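Local coordinates for protein RNA-directed RNA polymerase (Infectious pancreatic necrosis virus, PDB 3ZED) that probably synthesises viral RNA on an RNA template from ribonucleoside triphosphates and occurs both free and covalently attached to the genomic RNA, at residues 343-346 and 347-351; 368-371 and 372-375; 473-476 and 477-480. All coordinates share one frame; numbering follows the deposited sequence.

In the fold
The three contacts are short-range ones within the polymerase palm region, and they differ in what holds them. Interaction 1 is a partly buried loop between helices 326-340 and 364-377, ordered almost entirely by hydrogen bonds of its asparagines and threonines. Interaction 2 follows on helix 364-377 itself, a buried stretch that pairs helical bonds with isoleucine and methionine packing; its I368 and I371 receive I347 of interaction 1. In interaction 3, whose centre is about 6 Å from the centre of the chain, the closest of the three, a turn leads into helix 476-493 and a water takes part in the first helical turn. It touches neither of the others, the nearest atoms to interaction 1 being about 8 Å away.

Interaction 1: residues 343-346 and 347-351; sequences SKLN and ITNTQ
N349 folds its carboxamide back onto the backbone N-H of N346, while the carboxamide of N346 takes the N-H and the hydroxyl of T348. In the first of these, N349 OD1 accepts from N346 N at 3.0 Å and nearly straight at 170°, although the donor sits above the carbonyl plane. The same OD1 also receives the hydroxyl of the next residue, T350 OG1 to N349 OD1 being 2.7 Å, so two donors hold this oxygen. The other end of the amide is used as well: N349 ND2 donates to K344 O at 3.2 Å, and the carboxamide thus spans the chain from K344 to N346. A first torsion of 61°, which sets CG between the backbone N and the carbonyl carbon, brings N349 into this position. The carbonyl of N346 accepts from N349 N at 3.1 Å and, weakly, from T350 N, which closes a beta turn over residues 346 to 349. Within it N346 forms an Asx turn: its OD1 lies 3.0 Å from T348 N, in the carbonyl plane on a lone pair, while T348 OG1 donates to the same oxygen at 2.6 Å, also in plane. The two asparagine amides stack with their planes 29° apart. N346 ND2 finds its acceptor in Y356 O. These turns belong to the loop joining helices 326-340 and 364-377 in the palm region, and before them K344 centres an inverse gamma turn. Two further carbonyls of the loop accept from arginines, T348 O from R367 and I347 O from R695. L345 CB rests 3.7 Å from T350 OG1.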
ATOM      1  N   SER B 343      13.259   5.306  -6.327  1.00 45.88           N
ATOM      2  CA  SER B 343      12.304   6.257  -6.906  1.00 44.96           C
ATOM      3  C   SER B 343      11.461   7.010  -5.868  1.00 49.18           C
ATOM      4  O   SER B 343      10.251   7.182  -6.060  1.00 48.92           O
ATOM      5  CB  SER B 343      11.396   5.528  -7.900  1.00 44.04           C
ATOM      6  OG  SER B 343      12.176   4.774  -8.812  1.00 45.05           O
ATOM      7  N   LYS B 344      12.113   7.535  -4.822  1.00 46.33           N
ATOM      8  CA  LYS B 344      11.421   8.344  -3.810  1.00 45.43           C
ATOM      9  C   LYS B 344      11.288   9.771  -4.381  1.00 47.37           C
ATOM     10  O   LYS B 344      11.901  10.717  -3.874  1.00 45.15           O
ATOM     11  CB  LYS B 344      12.159   8.322  -2.441  1.00 47.31           C
ATOM     12  CG  LYS B 344      12.632   6.953  -1.946  1.00 62.97           C
ATOM     13  CD  LYS B 344      11.514   6.014  -1.520  1.00 75.30           C
ATOM     14  CE  LYS B 344      12.084   4.661  -1.161  1.00 87.96           C
ATOM     15  NZ  LYS B 344      11.038   3.727  -0.671  1.00 95.93           N
ATOM     16  N   LEU B 345      10.521   9.902  -5.485  1.00 42.31           N
ATOM     17  CA  LEU B 345      10.364  11.177  -6.171  1.00 41.36           C
ATOM     18  C   LEU B 345       8.949  11.713  -5.982  1.00 44.11           C
ATOM     19  O   LEU B 345       7.972  11.012  -6.257  1.00 44.80           O
ATOM     20  CB  LEU B 345      10.741  11.046  -7.659  1.00 41.65           C
ATOM     21  CG  LEU B 345      12.067  10.295  -7.984  1.00 46.90           C
ATOM     22  CD1 LEU B 345      12.248  10.107  -9.509  1.00 47.84           C
ATOM     23  CD2 LEU B 345      13.296  11.016  -7.410  1.00 47.54           C
ATOM     24  N   ASN B 346       8.837  12.939  -5.465  1.00 39.21           N
ATOM     25  CA  ASN B 346       7.535  13.543  -5.201  1.00 38.35           C
ATOM     26  C   ASN B 346       7.607  15.047  -5.426  1.00 40.92           C
ATOM     27  O   ASN B 346       8.677  15.576  -5.701  1.00 41.26           O
ATOM     28  CB  ASN B 346       7.017  13.194  -3.784  1.00 37.42           C
ATOM     29  CG  ASN B 346       7.922  13.643  -2.680  1.00 44.63           C
ATOM     30  OD1 ASN B 346       8.106  14.834  -2.445  1.00 32.25           O
ATOM     31  ND2 ASN B 346       8.526  12.701  -1.998  1.00 41.96           N
ATOM     32  N   ILE B 347       6.462  15.727  -5.305  1.00 36.96           N
ATOM     33  CA  ILE B 347       6.303  17.160  -5.552  1.00 37.21           C
ATOM     34  C   ILE B 347       7.246  18.043  -4.677  1.00 41.60           C
ATOM     35  O   ILE B 347       7.546  19.158  -5.078  1.00 41.94           O
ATOM     36  CB  ILE B 347       4.804  17.552  -5.388  1.00 38.35           C
ATOM     37  CG1 ILE B 347       4.451  18.869  -6.120  1.00 37.98           C
ATOM     38  CG2 ILE B 347       4.327  17.502  -3.932  1.00 35.84           C
ATOM     39  CD1 ILE B 347       2.948  19.055  -6.446  1.00 43.11           C
ATOM     40  N   THR B 348       7.727  17.552  -3.529  1.00 38.92           N
ATOM     41  CA  THR B 348       8.578  18.367  -2.661  1.00 39.10           C
ATOM     42  C   THR B 348      10.051  18.328  -3.112  1.00 45.85           C
ATOM     43  O   THR B 348      10.811  19.210  -2.716  1.00 47.23           O
ATOM     44  CB  THR B 348       8.428  17.972  -1.171  1.00 43.52           C
ATOM     45  OG1 THR B 348       9.054  16.706  -0.920  1.00 39.81           O
ATOM     46  CG2 THR B 348       6.979  17.963  -0.703  1.00 40.72           C
ATOM     47  N   ASN B 349      10.451  17.346  -3.948  1.00 44.24           N
ATOM     48  CA  ASN B 349      11.848  17.233  -4.404  1.00 45.76           C
ATOM     49  C   ASN B 349      11.969  17.093  -5.932  1.00 53.12           C
ATOM     50  O   ASN B 349      13.080  16.995  -6.442  1.00 55.72           O
ATOM     51  CB  ASN B 349      12.552  16.042  -3.713  1.00 38.51           C
ATOM     52  CG  ASN B 349      11.949  14.672  -3.976  1.00 47.53           C
ATOM     53  OD1 ASN B 349      11.501  14.332  -5.075  1.00 42.87           O
ATOM     54  ND2 ASN B 349      12.011  13.811  -2.990  1.00 37.21           N
ATOM     55  N   THR B 350      10.840  17.028  -6.653  1.00 48.91           N
ATOM     56  CA  THR B 350      10.816  16.827  -8.114  1.00 49.31           C
ATOM     57  C   THR B 350       9.611  17.544  -8.691  1.00 51.90           C
ATOM     58  O   THR B 350       8.606  17.678  -8.004  1.00 50.65           O
ATOM     59  CB  THR B 350      10.773  15.293  -8.425  1.00 47.94           C
ATOM     60  OG1 THR B 350      11.855  14.625  -7.754  1.00 43.11           O
ATOM     61  CG2 THR B 350      10.794  14.961  -9.926  1.00 42.12           C
ATOM     62  N   GLN B 351       9.681  17.964  -9.962  1.00 49.32           N
ATOM     63  CA  GLN B 351       8.557  18.605 -10.636  1.00 48.32           C
ATOM     64  C   GLN B 351       7.609  17.511 -11.151  1.00 52.82           C
ATOM     65  O   GLN B 351       7.635  17.151 -12.324  1.00 54.36           O
ATOM     66  CB  GLN B 351       9.051  19.549 -11.740  1.00 50.50           C
ATOM     67  CG  GLN B 351       9.679  20.796 -11.140  1.00 56.93           C
ATOM     68  CD  GLN B 351      10.226  21.744 -12.156  1.00 73.56           C
ATOM     69  OE1 GLN B 351       9.501  22.288 -12.997  1.00 74.61           O
ATOM     70  NE2 GLN B 351      11.509  22.028 -12.038  1.00 55.10           N
TER

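Interaction 2: residues 368-371 and 372-375; sequences IMTI and IRDS
The guanidinium of R373 presents an edge to the backbone carbonyl of M369: the carbonyl oxygen lies near its plane, and NE donates to M369 O in a weak bond of 3.2 Å. T370 OG1 approaches the same group obliquely, 3.8 Å from R373 NH2, and its hydroxyl is bonded instead to D366 O one turn back. A bend at the third torsion of R373, -83°, turns the head back along the helix, where NH2 also forms a long, weak ion pair with D366. The other flat group, the carboxylate of D374, runs alongside T370 and points the same way, with OD2 4.1 Å from T370 CG2.

Beneath these groups runs regular alpha-helical bonding of helix 364-377, each N-H reaching the carbonyl four residues earlier, as in I372 N to I368 O at 2.8 Å. M369 O therefore serves both the N and the NE of R373. S375 repeats the theme more loosely, its OG adding a weak bond to I371 O beside that of its own N. On the buried flank, I372 CD1 meets I368 CG2 at 3.7 Å and M369 SD at 4.2 Å. From there the apolar residues reach out so that the helix packs against strand 382-386, an outer strand of the four-stranded antiparallel sheet, with I371 and I372 on L382, and also against strand 556-560 and helix 524-533.

The charges differ in their setting. The guanidinium of R373, with M369 O at its edge and D366 as a distant counter-charge, is probably favourably placed, whereas D374 OD1 stands 3.3 Å from T370 O, acceptor against acceptor, which would tend to raise the affinity of this carboxylate for a proton.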
ATOM      1  N   ILE B 368       5.035  21.920   0.736  1.00 37.36           N
ATOM      2  CA  ILE B 368       3.704  21.780   0.127  1.00 36.10           C
ATOM      3  C   ILE B 368       2.979  23.136   0.156  1.00 39.66           C
ATOM      4  O   ILE B 368       2.462  23.566  -0.876  1.00 40.06           O
ATOM      5  CB  ILE B 368       2.879  20.667   0.849  1.00 37.77           C
ATOM      6  CG1 ILE B 368       3.445  19.263   0.574  1.00 37.13           C
ATOM      7  CG2 ILE B 368       1.350  20.771   0.554  1.00 37.35           C
ATOM      8  CD1 ILE B 368       3.277  18.728  -0.799  1.00 40.08           C
ATOM      9  N   MET B 369       2.979  23.823   1.331  1.00 34.39           N
ATOM     10  CA  MET B 369       2.320  25.133   1.482  1.00 34.25           C
ATOM     11  C   MET B 369       2.956  26.200   0.578  1.00 39.35           C
ATOM     12  O   MET B 369       2.222  27.019   0.027  1.00 40.88           O
ATOM     13  CB  MET B 369       2.297  25.584   2.938  1.00 35.59           C
ATOM     14  CG  MET B 369       1.384  24.717   3.809  1.00 37.38           C
ATOM     15  SD  MET B 369      -0.375  24.657   3.284  1.00 41.76           S
ATOM     16  CE  MET B 369      -0.852  26.385   3.461  1.00 37.93           C
ATOM     17  N   THR B 370       4.289  26.138   0.352  1.00 34.21           N
ATOM     18  CA  THR B 370       4.994  27.034  -0.575  1.00 36.00           C
ATOM     19  C   THR B 370       4.481  26.770  -2.006  1.00 41.33           C
ATOM     20  O   THR B 370       4.150  27.711  -2.713  1.00 41.89           O
ATOM     21  CB  THR B 370       6.527  26.857  -0.448  1.00 40.96           C
ATOM     22  OG1 THR B 370       6.913  27.234   0.871  1.00 44.79           O
ATOM     23  CG2 THR B 370       7.312  27.711  -1.445  1.00 41.63           C
ATOM     24  N   ILE B 371       4.378  25.488  -2.404  1.00 40.08           N
ATOM     25  CA  ILE B 371       3.890  25.087  -3.731  1.00 39.64           C
ATOM     26  C   ILE B 371       2.436  25.580  -3.899  1.00 44.66           C
ATOM     27  O   ILE B 371       2.134  26.187  -4.928  1.00 47.21           O
ATOM     28  CB  ILE B 371       4.055  23.556  -3.981  1.00 40.21           C
ATOM     29  CG1 ILE B 371       5.557  23.197  -4.175  1.00 40.71           C
ATOM     30  CG2 ILE B 371       3.246  23.099  -5.206  1.00 40.01           C
ATOM     31  CD1 ILE B 371       5.922  21.777  -3.725  1.00 41.42           C
ATOM     32  N   ILE B 372       1.577  25.392  -2.872  1.00 39.06           N
ATOM     33  CA  ILE B 372       0.173  25.829  -2.886  1.00 39.60           C
ATOM     34  C   ILE B 372       0.077  27.364  -3.004  1.00 46.34           C
ATOM     35  O   ILE B 372      -0.666  27.861  -3.856  1.00 46.11           O
ATOM     36  CB  ILE B 372      -0.612  25.285  -1.654  1.00 40.87           C
ATOM     37  CG1 ILE B 372      -0.866  23.754  -1.795  1.00 39.09           C
ATOM     38  CG2 ILE B 372      -1.935  26.066  -1.410  1.00 41.51           C
ATOM     39  CD1 ILE B 372      -1.415  23.056  -0.494  1.00 43.54           C
ATOM     40  N   ARG B 373       0.835  28.098  -2.172  1.00 44.52           N
ATOM     41  CA  ARG B 373       0.822  29.569  -2.150  1.00 45.59           C
ATOM     42  C   ARG B 373       1.289  30.158  -3.484  1.00 50.55           C
ATOM     43  O   ARG B 373       0.646  31.086  -3.979  1.00 50.75           O
ATOM     44  CB  ARG B 373       1.649  30.126  -0.977  1.00 44.16           C
ATOM     45  CG  ARG B 373       0.913  29.993   0.377  1.00 48.60           C
ATOM     46  CD  ARG B 373       1.739  30.524   1.536  1.00 63.77           C
ATOM     47  NE  ARG B 373       2.701  29.524   2.011  1.00 79.80           N
ATOM     48  CZ  ARG B 373       3.640  29.736   2.936  1.00 88.55           C
ATOM     49  NH1 ARG B 373       3.773  30.936   3.500  1.00 67.05           N
ATOM     50  NH2 ARG B 373       4.458  28.752   3.298  1.00 65.97           N
ATOM     51  N   ASP B 374       2.356  29.595  -4.090  1.00 47.85           N
ATOM     52  CA  ASP B 374       2.858  30.045  -5.387  1.00 50.37           C
ATOM     53  C   ASP B 374       1.802  29.812  -6.478  1.00 53.70           C
ATOM     54  O   ASP B 374       1.605  30.687  -7.323  1.00 55.36           O
ATOM     55  CB  ASP B 374       4.207  29.365  -5.750  1.00 53.96           C
ATOM     56  CG  ASP B 374       5.403  29.762  -4.879  1.00 75.82           C
ATOM     57  OD1 ASP B 374       5.213  30.567  -3.920  1.00 79.30           O
ATOM     58  OD2 ASP B 374       6.521  29.255  -5.135  1.00 84.03           O
ATOM     59  N   SER B 375       1.083  28.678  -6.418  1.00 48.01           N
ATOM     60  CA  SER B 375       0.022  28.365  -7.366  1.00 48.06           C
ATOM     61  C   SER B 375      -1.085  29.408  -7.298  1.00 52.70           C
ATOM     62  O   SER B 375      -1.488  29.937  -8.341  1.00 53.99           O
ATOM     63  CB  SER B 375      -0.545  26.970  -7.116  1.00 49.81           C
ATOM     64  OG  SER B 375       0.336  25.994  -7.644  1.00 59.31           O
TER

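Interaction 3: residues 473-476 and 477-480; sequences NAFT and FLNN
A water supplies an acceptor to L478 N, one of the first-turn N-H groups that the helix itself leaves without a carbonyl, and links it to A474 O just ahead of the N-cap: it donates to A474 O at 2.7 Å and accepts from L478 N at 3.3 Å. The bridge lies at the start of helix 476-493, and the local sequence fits motif B of viral RNA polymerases, SGxxxTxxxN, with T476 and N480 as its threonine and asparagine. F475 occupies the N-cap, and direct helical bonding starts there with N479 N to F475 O, 2.9 Å and 171°. Before it, N473 sets up the entry: its OD1 accepts from F475 N in an Asx turn, while its carbonyl O takes both the N and the hydroxyl of T476 across a type I beta turn. N480 N returns to T476 O, and the two side chains run alongside each other.

The F475 ring is covered on one face by L478 CD1, a CH-pi contact 4.2 Å from the centroid, and helix 412-426 supplies M415 and M419 to it. Q469 holds N479 ND2. N479 OD1, buried without a hydrogen-bond partner, lies in plane at the ring edge, 4.0 Å from F475 CD2.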
ATOM      1  N   ASN B 473      -1.804  -6.580  -1.338  1.00 48.55           N
ATOM      2  CA  ASN B 473      -0.830  -7.209  -2.230  1.00 47.98           C
ATOM      3  C   ASN B 473       0.296  -6.191  -2.525  1.00 49.37           C
ATOM      4  O   ASN B 473       0.095  -4.987  -2.358  1.00 48.48           O
ATOM      5  CB  ASN B 473      -1.490  -7.767  -3.522  1.00 48.35           C
ATOM      6  CG  ASN B 473      -1.580  -6.811  -4.699  1.00 52.64           C
ATOM      7  OD1 ASN B 473      -0.632  -6.626  -5.459  1.00 46.59           O
ATOM      8  ND2 ASN B 473      -2.730  -6.218  -4.901  1.00 38.47           N
ATOM      9  N   ALA B 474       1.482  -6.678  -2.941  1.00 45.19           N
ATOM     10  CA  ALA B 474       2.687  -5.881  -3.214  1.00 41.93           C
ATOM     11  C   ALA B 474       2.439  -4.711  -4.197  1.00 43.45           C
ATOM     12  O   ALA B 474       3.100  -3.685  -4.092  1.00 43.16           O
ATOM     13  CB  ALA B 474       3.782  -6.786  -3.748  1.00 42.83           C
ATOM     14  N   PHE B 475       1.478  -4.847  -5.110  1.00 39.52           N
ATOM     15  CA  PHE B 475       1.187  -3.802  -6.105  1.00 38.27           C
ATOM     16  C   PHE B 475      -0.012  -2.912  -5.729  1.00 40.73           C
ATOM     17  O   PHE B 475      -0.440  -2.121  -6.569  1.00 41.31           O
ATOM     18  CB  PHE B 475       0.971  -4.448  -7.494  1.00 40.22           C
ATOM     19  CG  PHE B 475       2.263  -4.669  -8.276  1.00 42.48           C
ATOM     20  CD1 PHE B 475       3.312  -5.409  -7.733  1.00 45.69           C
ATOM     21  CD2 PHE B 475       2.428  -4.130  -9.543  1.00 44.43           C
ATOM     22  CE1 PHE B 475       4.513  -5.584  -8.437  1.00 47.13           C
ATOM     23  CE2 PHE B 475       3.619  -4.314 -10.249  1.00 47.75           C
ATOM     24  CZ  PHE B 475       4.653  -5.036  -9.691  1.00 46.50           C
ATOM     25  N   THR B 476      -0.517  -2.983  -4.474  1.00 36.80           N
ATOM     26  CA  THR B 476      -1.699  -2.203  -4.066  1.00 37.31           C
ATOM     27  C   THR B 476      -1.519  -0.685  -4.387  1.00 40.38           C
ATOM     28  O   THR B 476      -2.340  -0.118  -5.128  1.00 41.49           O
ATOM     29  CB  THR B 476      -2.079  -2.447  -2.582  1.00 43.27           C
ATOM     30  OG1 THR B 476      -2.378  -3.839  -2.391  1.00 41.90           O
ATOM     31  CG2 THR B 476      -3.303  -1.618  -2.156  1.00 39.71           C
ATOM     32  N   PHE B 477      -0.457  -0.061  -3.848  1.00 35.12           N
ATOM     33  CA  PHE B 477      -0.159   1.370  -4.065  1.00 33.63           C
ATOM     34  C   PHE B 477      -0.035   1.695  -5.561  1.00 36.57           C
ATOM     35  O   PHE B 477      -0.644   2.667  -6.029  1.00 35.32           O
ATOM     36  CB  PHE B 477       1.153   1.791  -3.336  1.00 34.57           C
ATOM     37  CG  PHE B 477       1.602   3.204  -3.684  1.00 36.50           C
ATOM     38  CD1 PHE B 477       2.364   3.452  -4.828  1.00 41.10           C
ATOM     39  CD2 PHE B 477       1.251   4.283  -2.879  1.00 38.78           C
ATOM     40  CE1 PHE B 477       2.704   4.760  -5.194  1.00 42.69           C
ATOM     41  CE2 PHE B 477       1.601   5.594  -3.240  1.00 41.75           C
ATOM     42  CZ  PHE B 477       2.312   5.822  -4.396  1.00 41.06           C
ATOM     43  N   LEU B 478       0.806   0.909  -6.286  1.00 33.70           N
ATOM     44  CA  LEU B 478       1.110   1.131  -7.704  1.00 34.81           C
ATOM     45  C   LEU B 478      -0.130   1.068  -8.590  1.00 37.57           C
ATOM     46  O   LEU B 478      -0.338   1.961  -9.407  1.00 36.91           O
ATOM     47  CB  LEU B 478       2.183   0.130  -8.213  1.00 35.72           C
ATOM     48  CG  LEU B 478       3.585   0.288  -7.623  1.00 39.09           C
ATOM     49  CD1 LEU B 478       4.480  -0.865  -8.006  1.00 38.44           C
ATOM     50  CD2 LEU B 478       4.208   1.605  -8.031  1.00 40.93           C
ATOM     51  N   ASN B 479      -0.962   0.042  -8.408  1.00 35.84           N
ATOM     52  CA  ASN B 479      -2.192  -0.122  -9.189  1.00 36.36           C
ATOM     53  C   ASN B 479      -3.205   0.987  -8.870  1.00 38.29           C
ATOM     54  O   ASN B 479      -3.830   1.497  -9.780  1.00 38.15           O
ATOM     55  CB  ASN B 479      -2.808  -1.503  -8.951  1.00 36.51           C
ATOM     56  CG  ASN B 479      -1.963  -2.650  -9.426  1.00 45.68           C
ATOM     57  OD1 ASN B 479      -1.121  -2.504 -10.308  1.00 40.38           O
ATOM     58  ND2 ASN B 479      -2.198  -3.832  -8.872  1.00 38.70           N
ATOM     59  N   ASN B 480      -3.340   1.375  -7.599  1.00 34.66           N
ATOM     60  CA  ASN B 480      -4.239   2.467  -7.208  1.00 34.01           C
ATOM     61  C   ASN B 480      -3.743   3.799  -7.774  1.00 37.96           C
ATOM     62  O   ASN B 480      -4.545   4.591  -8.269  1.00 38.03           O
ATOM     63  CB  ASN B 480      -4.357   2.546  -5.682  1.00 34.07           C
ATOM     64  CG  ASN B 480      -5.321   1.546  -5.076  1.00 45.20           C
ATOM     65  OD1 ASN B 480      -6.083   0.878  -5.761  1.00 38.74           O
ATOM     66  ND2 ASN B 480      -5.296   1.412  -3.771  1.00 36.00           N
TER
HETATM   67  O   HOH W   1       2.641  -1.108  -4.513  1.00 42.79           O